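Chorismate synthase (PDB 1Q1L) catalyses, with reduced FMN as cofactor, the elimination of phosphate from 5-enolpyruvylshikimate-3-phosphate to yield chorismate, the branch-point precursor of the aromatic amino acids. Local coordinates at residues A[8-12]-A[24-29]; A[155-161]-A[375-379]; A[163-169]-A[229-235]. All coordinates share one frame. Residues are numbered along the deposited sequence.

Overall arrangement
From the N terminus, contact 1 closes first: strand 10-14 turns back as strand 21-27, a hairpin with 10-14 the outermost strand of an antiparallel sheet within this chain. Further on, helix 142-157 ends in the 155-161 segment, whose partner, the end of helix 356-379, comes more than two hundred residues later and closes contact 2. Within that long excursion lies contact 3, where strand 162-170 pairs with strand 229-236 in the second antiparallel sheet. Contacts 1 and 2 touch where Tyr8 and Leu9 pack on Leu376; Leu156 meets Ile163 between contacts 2 and 3. The helix pair of contact 2 thus sits between the two sheets, the beta-alpha-beta sandwich of this enzyme.

Contact 1 (A[8-12]-A[24-29]); sequences YLRFL and AILEGI
Strands 10-12 and 24-27 run antiparallel at 176° with axes 4.7 Å apart. Arg10 faces Glu27 and Leu12 faces Ile25 as hydrogen-bonded pairs, with Phe11 and Leu26 the non-hydrogen-bonded pair between them. Arg10 N reaches Glu27 O at 3.0 Å and Glu27 N reaches Arg10 O at 2.7 Å; Leu12 N to Ile25 O and Ile25 N to Leu12 O are both 3.0 Å. Arg10 (m, t, p) brings NH1 to 2.7 Å from OE1 of Glu27 (t, t) in a salt bridge, while NH2 pairs with Asp249 of a third subunit. This is a beta hairpin, with 10-14 the outermost strand of its sheet within this chain. Its Phe11 and Leu26 face looks onto helices 356-379 and 142-157; the Arg10, Leu12, Ile25 and Glu27 face meets other subunits. Phe11 (p) swings its ring away from strand 24-27, yet CB lies 3.8 Å from CD1 of Leu26 (t, p). Gly28 (phi 120°) has no room for a CB, which would clash with Leu9 CD2. Leu9 (m, t) sets CD2 3.5 Å from Gly28 C and 3.9 Å from CD1 of Ile29 (m, m), and Tyr8 (t) turns its ring edge to Gly28 O, CE2 at 3.4 Å.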
loop_
_atom_site.group_PDB
_atom_site.type_symbol
_atom_site.label_atom_id
_atom_site.label_comp_id
_atom_site.label_asym_id
_atom_site.label_seq_id
_atom_site.Cartn_x
_atom_site.Cartn_y
_atom_site.Cartn_z
ATOM N N TYR A 8 -2.721 7.800 -4.658
ATOM C CA TYR A 8 -1.831 8.191 -5.746
ATOM C C TYR A 8 -0.497 8.793 -5.299
ATOM O O TYR A 8 0.566 8.336 -5.725
ATOM C CB TYR A 8 -2.553 9.188 -6.651
ATOM C CG TYR A 8 -1.844 9.465 -7.954
ATOM C CD1 TYR A 8 -2.112 8.701 -9.091
ATOM C CD2 TYR A 8 -0.909 10.496 -8.054
ATOM C CE1 TYR A 8 -1.469 8.961 -10.300
ATOM C CE2 TYR A 8 -0.259 10.764 -9.254
ATOM C CZ TYR A 8 -0.544 9.996 -10.374
ATOM O OH TYR A 8 0.088 10.277 -11.564
ATOM N N LEU A 9 -0.555 9.831 -4.469
ATOM C CA LEU A 9 0.655 10.480 -3.982
ATOM C C LEU A 9 1.302 9.628 -2.907
ATOM O O LEU A 9 0.660 8.747 -2.332
ATOM C CB LEU A 9 0.339 11.853 -3.387
ATOM C CG LEU A 9 -0.166 12.953 -4.318
ATOM C CD1 LEU A 9 -0.533 14.159 -3.477
ATOM C CD2 LEU A 9 0.898 13.297 -5.357
ATOM N N ARG A 10 2.576 9.893 -2.645
ATOM C CA ARG A 10 3.318 9.162 -1.625
ATOM C C ARG A 10 4.270 10.167 -1.002
ATOM O O ARG A 10 4.836 11.012 -1.698
ATOM C CB ARG A 10 4.165 8.039 -2.239
ATOM C CG ARG A 10 3.539 7.299 -3.403
ATOM C CD ARG A 10 4.611 6.551 -4.201
ATOM N NE ARG A 10 5.084 5.355 -3.518
ATOM C CZ ARG A 10 6.014 4.529 -3.999
ATOM N NH1 ARG A 10 6.590 4.767 -5.170
ATOM N NH2 ARG A 10 6.344 3.442 -3.319
ATOM N N PHE A 11 4.437 10.093 0.308
ATOM C CA PHE A 11 5.371 10.981 0.954
ATOM C C PHE A 11 5.770 10.435 2.303
ATOM O O PHE A 11 5.054 9.637 2.901
ATOM C CB PHE A 11 4.793 12.412 1.053
ATOM C CG PHE A 11 3.829 12.633 2.197
ATOM C CD1 PHE A 11 4.296 12.946 3.467
ATOM C CD2 PHE A 11 2.454 12.578 1.987
ATOM C CE1 PHE A 11 3.408 13.205 4.517
ATOM C CE2 PHE A 11 1.556 12.834 3.027
ATOM C CZ PHE A 11 2.034 13.150 4.295
ATOM N N LEU A 12 6.956 10.824 2.747
ATOM C CA LEU A 12 7.461 10.420 4.044
ATOM C C LEU A 12 8.108 11.650 4.637
ATOM O O LEU A 12 8.634 12.483 3.899
ATOM C CB LEU A 12 8.509 9.316 3.916
ATOM C CG LEU A 12 8.005 7.924 3.546
ATOM C CD1 LEU A 12 9.201 6.996 3.343
ATOM C CD2 LEU A 12 7.078 7.401 4.654
ATOM N N ALA A 24 11.531 15.722 4.184
ATOM C CA ALA A 24 10.328 15.188 3.569
ATOM C C ALA A 24 10.588 14.892 2.112
ATOM O O ALA A 24 11.332 15.613 1.447
ATOM C CB ALA A 24 9.180 16.188 3.684
ATOM N N ILE A 25 9.987 13.810 1.632
ATOM C CA ILE A 25 10.085 13.430 0.235
ATOM C C ILE A 25 8.658 13.181 -0.217
ATOM O O ILE A 25 7.941 12.369 0.373
ATOM C CB ILE A 25 10.921 12.142 0.016
ATOM C CG1 ILE A 25 12.382 12.387 0.419
ATOM C CG2 ILE A 25 10.853 11.738 -1.452
ATOM C CD1 ILE A 25 13.307 11.186 0.241
ATOM N N LEU A 26 8.256 13.903 -1.256
ATOM C CA LEU A 26 6.923 13.814 -1.836
ATOM C C LEU A 26 7.052 13.307 -3.262
ATOM O O LEU A 26 7.818 13.857 -4.047
ATOM C CB LEU A 26 6.262 15.199 -1.864
ATOM C CG LEU A 26 4.974 15.292 -2.691
ATOM C CD1 LEU A 26 3.935 14.341 -2.118
ATOM C CD2 LEU A 26 4.452 16.717 -2.690
ATOM N N GLU A 27 6.289 12.276 -3.601
ATOM C CA GLU A 27 6.344 11.716 -4.941
ATOM C C GLU A 27 4.965 11.634 -5.580
ATOM O O GLU A 27 3.990 11.278 -4.922
ATOM C CB GLU A 27 6.956 10.315 -4.894
ATOM C CG GLU A 27 7.159 9.697 -6.262
ATOM C CD GLU A 27 7.641 8.261 -6.190
ATOM O OE1 GLU A 27 6.810 7.367 -5.931
ATOM O OE2 GLU A 27 8.854 8.027 -6.384
ATOM N N GLY A 28 4.884 11.952 -6.865
ATOM C CA GLY A 28 3.609 11.867 -7.553
ATOM C C GLY A 28 3.078 13.154 -8.148
ATOM O O GLY A 28 2.155 13.110 -8.966
ATOM N N ILE A 29 3.624 14.301 -7.741
ATOM C CA ILE A 29 3.159 15.568 -8.314
ATOM C C ILE A 29 3.614 15.588 -9.768
ATOM O O ILE A 29 4.778 15.343 -10.056
ATOM C CB ILE A 29 3.747 16.786 -7.578
ATOM C CG1 ILE A 29 3.309 16.766 -6.109
ATOM C CG2 ILE A 29 3.248 18.073 -8.233
ATOM C CD1 ILE A 29 1.837 17.063 -5.898
#

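Contact 2 (A[155-161]-A[375-379]); sequences FLSEFGI and LLEKL
Helix 142-157 runs out in the 155-161 segment, facing the last turn of helix 356-379 at 375-379; the nearest CA atoms, of Leu156 and Leu375, are 8.5 Å apart, so side chains alone bridge the gap. Phe155 (t) points its CB toward the partner helix, with CZ 3.5 Å from Leu376 CD2 and CE2 4.3 Å from Leu375 CD2. Leu156 (m, t) sets out sideways but brings its CD2 to 4.1 Å from Leu375 CD2. A type I turn from Ser157 to Gly160 follows. Phe159 (m, chi2 86°) lays a ring face against Leu375 CD2, a CH-pi contact 4.0 Å from the centroid and 18° off the normal; its CE2 is 4.3 Å from Leu379 CD2. Gly160, at phi 80°, is the C-prime residue of a Schellman motif: Ile161 N bonds Leu156 O at 3.1 Å and Gly160 N bonds Ser157 O at 2.9 Å. The reversal returns Ile161 (m, t) to the interface, CD1 4.0 Å from Leu375 CD2. Leu375 (t, p) thus touches Phe155, Leu156, Phe159 and Ile161 with CD2, while helix 384-399 adds Met384 and Val387 alongside. The contact is apolar: hydrophobic burial, with one CH-pi contact, joins these segments.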
loop_
_atom_site.group_PDB
_atom_site.type_symbol
_atom_site.label_atom_id
_atom_site.label_comp_id
_atom_site.label_asym_id
_atom_site.label_seq_id
_atom_site.Cartn_x
_atom_site.Cartn_y
_atom_site.Cartn_z
ATOM N N PHE A 155 -0.394 22.695 -6.500
ATOM C CA PHE A 155 -0.944 21.799 -7.513
ATOM C C PHE A 155 -2.453 22.030 -7.697
ATOM O O PHE A 155 -2.940 22.174 -8.818
ATOM C CB PHE A 155 -0.689 20.339 -7.111
ATOM C CG PHE A 155 -1.402 19.341 -7.980
ATOM C CD1 PHE A 155 -1.033 19.162 -9.313
ATOM C CD2 PHE A 155 -2.475 18.608 -7.475
ATOM C CE1 PHE A 155 -1.728 18.267 -10.129
ATOM C CE2 PHE A 155 -3.173 17.714 -8.280
ATOM C CZ PHE A 155 -2.800 17.542 -9.613
ATOM N N LEU A 156 -3.180 22.077 -6.586
ATOM C CA LEU A 156 -4.630 22.268 -6.606
ATOM C C LEU A 156 -5.079 23.607 -7.173
ATOM O O LEU A 156 -6.119 23.698 -7.830
ATOM C CB LEU A 156 -5.203 22.132 -5.197
ATOM C CG LEU A 156 -5.250 20.746 -4.566
ATOM C CD1 LEU A 156 -5.731 20.866 -3.126
ATOM C CD2 LEU A 156 -6.174 19.845 -5.372
ATOM N N SER A 157 -4.304 24.652 -6.897
ATOM C CA SER A 157 -4.641 25.979 -7.385
ATOM C C SER A 157 -4.621 26.046 -8.906
ATOM O O SER A 157 -5.287 26.895 -9.497
ATOM C CB SER A 157 -3.680 27.020 -6.799
ATOM O OG SER A 157 -2.343 26.741 -7.161
ATOM N N GLU A 158 -3.867 25.156 -9.546
ATOM C CA GLU A 158 -3.793 25.144 -11.005
ATOM C C GLU A 158 -5.150 24.774 -11.586
ATOM O O GLU A 158 -5.422 25.023 -12.766
ATOM C CB GLU A 158 -2.753 24.128 -11.497
ATOM C CG GLU A 158 -1.317 24.421 -11.092
ATOM C CD GLU A 158 -0.786 25.713 -11.685
ATOM O OE1 GLU A 158 -1.025 25.967 -12.886
ATOM O OE2 GLU A 158 -0.118 26.470 -10.952
ATOM N N PHE A 159 -5.996 24.161 -10.765
ATOM C CA PHE A 159 -7.323 23.770 -11.220
ATOM C C PHE A 159 -8.366 24.704 -10.619
ATOM O O PHE A 159 -9.560 24.450 -10.709
ATOM C CB PHE A 159 -7.630 22.329 -10.814
ATOM C CG PHE A 159 -6.586 21.343 -11.250
ATOM C CD1 PHE A 159 -5.469 21.103 -10.461
ATOM C CD2 PHE A 159 -6.696 20.691 -12.475
ATOM C CE1 PHE A 159 -4.469 20.226 -10.887
ATOM C CE2 PHE A 159 -5.706 19.816 -12.911
ATOM C CZ PHE A 159 -4.588 19.583 -12.114
ATOM N N GLY A 160 -7.903 25.784 -9.998
ATOM C CA GLY A 160 -8.819 26.736 -9.396
ATOM C C GLY A 160 -9.341 26.308 -8.039
ATOM O O GLY A 160 -10.243 26.948 -7.485
ATOM N N ILE A 161 -8.769 25.236 -7.494
ATOM C CA ILE A 161 -9.185 24.720 -6.191
ATOM C C ILE A 161 -8.467 25.485 -5.078
ATOM O O ILE A 161 -7.239 25.505 -5.001
ATOM C CB ILE A 161 -8.915 23.191 -6.091
ATOM C CG1 ILE A 161 -9.872 22.442 -7.035
ATOM C CG2 ILE A 161 -9.075 22.713 -4.653
ATOM C CD1 ILE A 161 -9.601 20.952 -7.169
ATOM N N LEU A 375 -7.604 13.899 -6.448
ATOM C CA LEU A 375 -7.761 14.466 -7.773
ATOM C C LEU A 375 -6.874 13.694 -8.751
ATOM O O LEU A 375 -7.307 13.346 -9.846
ATOM C CB LEU A 375 -7.397 15.951 -7.769
ATOM C CG LEU A 375 -7.701 16.692 -9.077
ATOM C CD1 LEU A 375 -9.164 16.515 -9.449
ATOM C CD2 LEU A 375 -7.360 18.168 -8.921
ATOM N N LEU A 376 -5.643 13.407 -8.343
ATOM C CA LEU A 376 -4.727 12.662 -9.200
ATOM C C LEU A 376 -5.226 11.239 -9.425
ATOM O O LEU A 376 -5.016 10.669 -10.493
ATOM C CB LEU A 376 -3.327 12.648 -8.584
ATOM C CG LEU A 376 -2.576 13.975 -8.722
ATOM C CD1 LEU A 376 -1.349 13.982 -7.812
ATOM C CD2 LEU A 376 -2.178 14.177 -10.187
ATOM N N GLU A 377 -5.899 10.679 -8.422
ATOM C CA GLU A 377 -6.462 9.330 -8.496
ATOM C C GLU A 377 -7.524 9.272 -9.592
ATOM O O GLU A 377 -7.634 8.290 -10.327
ATOM C CB GLU A 377 -7.104 8.962 -7.151
ATOM C CG GLU A 377 -7.793 7.612 -7.110
ATOM C CD GLU A 377 -8.575 7.386 -5.818
ATOM O OE1 GLU A 377 -8.997 6.237 -5.569
ATOM O OE2 GLU A 377 -8.778 8.357 -5.050
ATOM N N LYS A 378 -8.312 10.337 -9.688
ATOM C CA LYS A 378 -9.375 10.429 -10.680
ATOM C C LYS A 378 -8.844 10.751 -12.078
ATOM O O LYS A 378 -9.259 10.148 -13.068
ATOM C CB LYS A 378 -10.373 11.515 -10.258
ATOM C CG LYS A 378 -11.447 11.834 -11.286
ATOM C CD LYS A 378 -12.371 10.653 -11.526
ATOM C CE LYS A 378 -13.504 11.041 -12.459
ATOM N NZ LYS A 378 -14.440 9.914 -12.733
ATOM N N LEU A 379 -7.918 11.702 -12.144
ATOM C CA LEU A 379 -7.349 12.151 -13.407
ATOM C C LEU A 379 -6.149 11.376 -13.952
ATOM O O LEU A 379 -6.045 11.185 -15.155
ATOM C CB LEU A 379 -6.975 13.632 -13.281
ATOM C CG LEU A 379 -8.012 14.714 -13.635
ATOM C CD1 LEU A 379 -9.429 14.244 -13.383
ATOM C CD2 LEU A 379 -7.692 15.966 -12.837
#

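Contact 3 (A[163-169]-A[229-235]); sequences IGSFVVS and GVFEVFA
Strands 163-169 and 229-235 pair antiparallel, their axes 4.5 Å apart at closest and the N-to-C directions at 149°, a twisted pair. Gly164 and Phe234 form one hydrogen-bonded pair, 2.9 Å from Gly164 N to Phe234 O and 2.8 Å from Phe234 N to Gly164 O. Two residues on, Phe166 N reaches Glu232 O at 3.2 Å and Glu232 N reaches Phe166 O at 3.1 Å. The register then slips by one in a classic beta bulge: Val230 O accepts from both Val168 N (2.8 Å) and Ser169 N (3.3 Å), while Val230 N donates to Ser169 O (2.9 Å). Val168, at psi -10°, supplies the extra residue. Gly164 is needed because Phe234 (p) folds its ring over it, Gly164 CA 3.9 Å from the centroid in a CH-pi contact. Glu232 OE1, at the edge of the Phe166 ring, hydrogen-bonds to Tyr183, OE2 makes salt bridges with Lys181 and Arg320, and Ser165 OG (p) bonds Glu364. Backbone bonds from Gly229, Phe231 and Val233 to strand 317-323 place strand 229-236 inside the sheet; Ile163, Phe231 and Ala235 pack on helix 356-379, whereas Phe166 and Phe234 face helix 187-197 on the other side.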
loop_
_atom_site.group_PDB
_atom_site.type_symbol
_atom_site.label_atom_id
_atom_site.label_comp_id
_atom_site.label_asym_id
_atom_site.label_seq_id
_atom_site.Cartn_x
_atom_site.Cartn_y
_atom_site.Cartn_z
ATOM N N ILE A 163 -7.992 26.256 -0.765
ATOM C CA ILE A 163 -8.135 25.694 0.555
ATOM C C ILE A 163 -7.879 26.807 1.558
ATOM O O ILE A 163 -6.990 27.634 1.365
ATOM C CB ILE A 163 -7.159 24.515 0.742
ATOM C CG1 ILE A 163 -7.632 23.352 -0.147
ATOM C CG2 ILE A 163 -7.072 24.135 2.196
ATOM C CD1 ILE A 163 -6.889 22.067 0.039
ATOM N N GLY A 164 -8.684 26.846 2.613
ATOM C CA GLY A 164 -8.515 27.871 3.619
ATOM C C GLY A 164 -9.114 27.398 4.913
ATOM O O GLY A 164 -9.659 26.293 4.968
ATOM N N SER A 165 -9.032 28.230 5.949
ATOM C CA SER A 165 -9.570 27.872 7.250
ATOM C C SER A 165 -9.643 29.081 8.177
ATOM O O SER A 165 -9.250 30.190 7.818
ATOM C CB SER A 165 -8.694 26.802 7.904
ATOM O OG SER A 165 -7.413 27.323 8.211
ATOM N N PHE A 166 -10.151 28.848 9.378
ATOM C CA PHE A 166 -10.269 29.903 10.377
ATOM C C PHE A 166 -10.725 29.297 11.687
ATOM O O PHE A 166 -11.429 28.288 11.698
ATOM C CB PHE A 166 -11.254 30.983 9.903
ATOM C CG PHE A 166 -12.545 30.437 9.373
ATOM C CD1 PHE A 166 -13.548 30.017 10.238
ATOM C CD2 PHE A 166 -12.742 30.306 8.003
ATOM C CE1 PHE A 166 -14.730 29.469 9.741
ATOM C CE2 PHE A 166 -13.916 29.758 7.498
ATOM C CZ PHE A 166 -14.909 29.341 8.368
ATOM N N VAL A 167 -10.313 29.907 12.793
ATOM C CA VAL A 167 -10.676 29.423 14.118
ATOM C C VAL A 167 -12.096 29.859 14.473
ATOM O O VAL A 167 -12.496 30.983 14.179
ATOM C CB VAL A 167 -9.692 29.966 15.177
ATOM C CG1 VAL A 167 -10.091 29.483 16.561
ATOM C CG2 VAL A 167 -8.279 29.517 14.841
ATOM N N VAL A 168 -12.856 28.968 15.104
ATOM C CA VAL A 168 -14.228 29.287 15.482
ATOM C C VAL A 168 -14.436 29.296 16.995
ATOM O O VAL A 168 -15.481 29.734 17.483
ATOM C CB VAL A 168 -15.227 28.302 14.846
ATOM C CG1 VAL A 168 -15.118 28.364 13.333
ATOM C CG2 VAL A 168 -14.963 26.899 15.344
ATOM N N SER A 169 -13.441 28.815 17.734
ATOM C CA SER A 169 -13.527 28.788 19.188
ATOM C C SER A 169 -12.182 28.481 19.829
ATOM O O SER A 169 -11.400 27.682 19.311
ATOM C CB SER A 169 -14.553 27.745 19.645
ATOM O OG SER A 169 -14.102 26.428 19.377
ATOM N N GLY A 229 -9.235 24.238 21.195
ATOM C CA GLY A 229 -9.943 25.049 20.225
ATOM C C GLY A 229 -10.551 24.260 19.086
ATOM O O GLY A 229 -10.312 23.060 18.933
ATOM N N VAL A 230 -11.347 24.948 18.280
ATOM C CA VAL A 230 -11.995 24.328 17.142
ATOM C C VAL A 230 -11.828 25.216 15.927
ATOM O O VAL A 230 -11.940 26.442 16.021
ATOM C CB VAL A 230 -13.502 24.128 17.403
ATOM C CG1 VAL A 230 -14.173 23.579 16.160
ATOM C CG2 VAL A 230 -13.707 23.190 18.584
ATOM N N PHE A 231 -11.531 24.608 14.786
ATOM C CA PHE A 231 -11.408 25.377 13.558
ATOM C C PHE A 231 -12.108 24.658 12.421
ATOM O O PHE A 231 -12.419 23.471 12.518
ATOM C CB PHE A 231 -9.945 25.637 13.193
ATOM C CG PHE A 231 -9.128 24.394 13.035
ATOM C CD1 PHE A 231 -8.488 23.825 14.130
ATOM C CD2 PHE A 231 -8.986 23.794 11.789
ATOM C CE1 PHE A 231 -7.712 22.674 13.982
ATOM C CE2 PHE A 231 -8.211 22.640 11.637
ATOM C CZ PHE A 231 -7.575 22.084 12.733
ATOM N N GLU A 232 -12.386 25.391 11.352
ATOM C CA GLU A 232 -13.041 24.809 10.199
ATOM C C GLU A 232 -12.111 24.984 9.011
ATOM O O GLU A 232 -11.503 26.042 8.830
ATOM C CB GLU A 232 -14.399 25.490 9.954
ATOM C CG GLU A 232 -15.273 25.519 11.215
ATOM C CD GLU A 232 -16.660 26.107 11.005
ATOM O OE1 GLU A 232 -16.807 27.036 10.183
ATOM O OE2 GLU A 232 -17.603 25.644 11.686
ATOM N N VAL A 233 -11.973 23.925 8.227
ATOM C CA VAL A 233 -11.118 23.954 7.051
ATOM C C VAL A 233 -12.025 23.717 5.869
ATOM O O VAL A 233 -12.924 22.884 5.938
ATOM C CB VAL A 233 -10.064 22.818 7.085
ATOM C CG1 VAL A 233 -9.058 23.006 5.951
ATOM C CG2 VAL A 233 -9.371 22.801 8.418
ATOM N N PHE A 234 -11.801 24.440 4.782
ATOM C CA PHE A 234 -12.637 24.268 3.610
ATOM C C PHE A 234 -11.802 24.238 2.345
ATOM O O PHE A 234 -10.647 24.677 2.329
ATOM C CB PHE A 234 -13.654 25.411 3.517
ATOM C CG PHE A 234 -13.030 26.752 3.246
ATOM C CD1 PHE A 234 -12.733 27.144 1.949
ATOM C CD2 PHE A 234 -12.693 27.602 4.294
ATOM C CE1 PHE A 234 -12.105 28.366 1.698
ATOM C CE2 PHE A 234 -12.069 28.815 4.053
ATOM C CZ PHE A 234 -11.775 29.200 2.751
ATOM N N ALA A 235 -12.403 23.709 1.286
ATOM C CA ALA A 235 -11.781 23.645 -0.027
ATOM C C ALA A 235 -12.882 24.045 -0.995
ATOM O O ALA A 235 -13.990 23.505 -0.935
ATOM C CB ALA A 235 -11.294 22.231 -0.328
#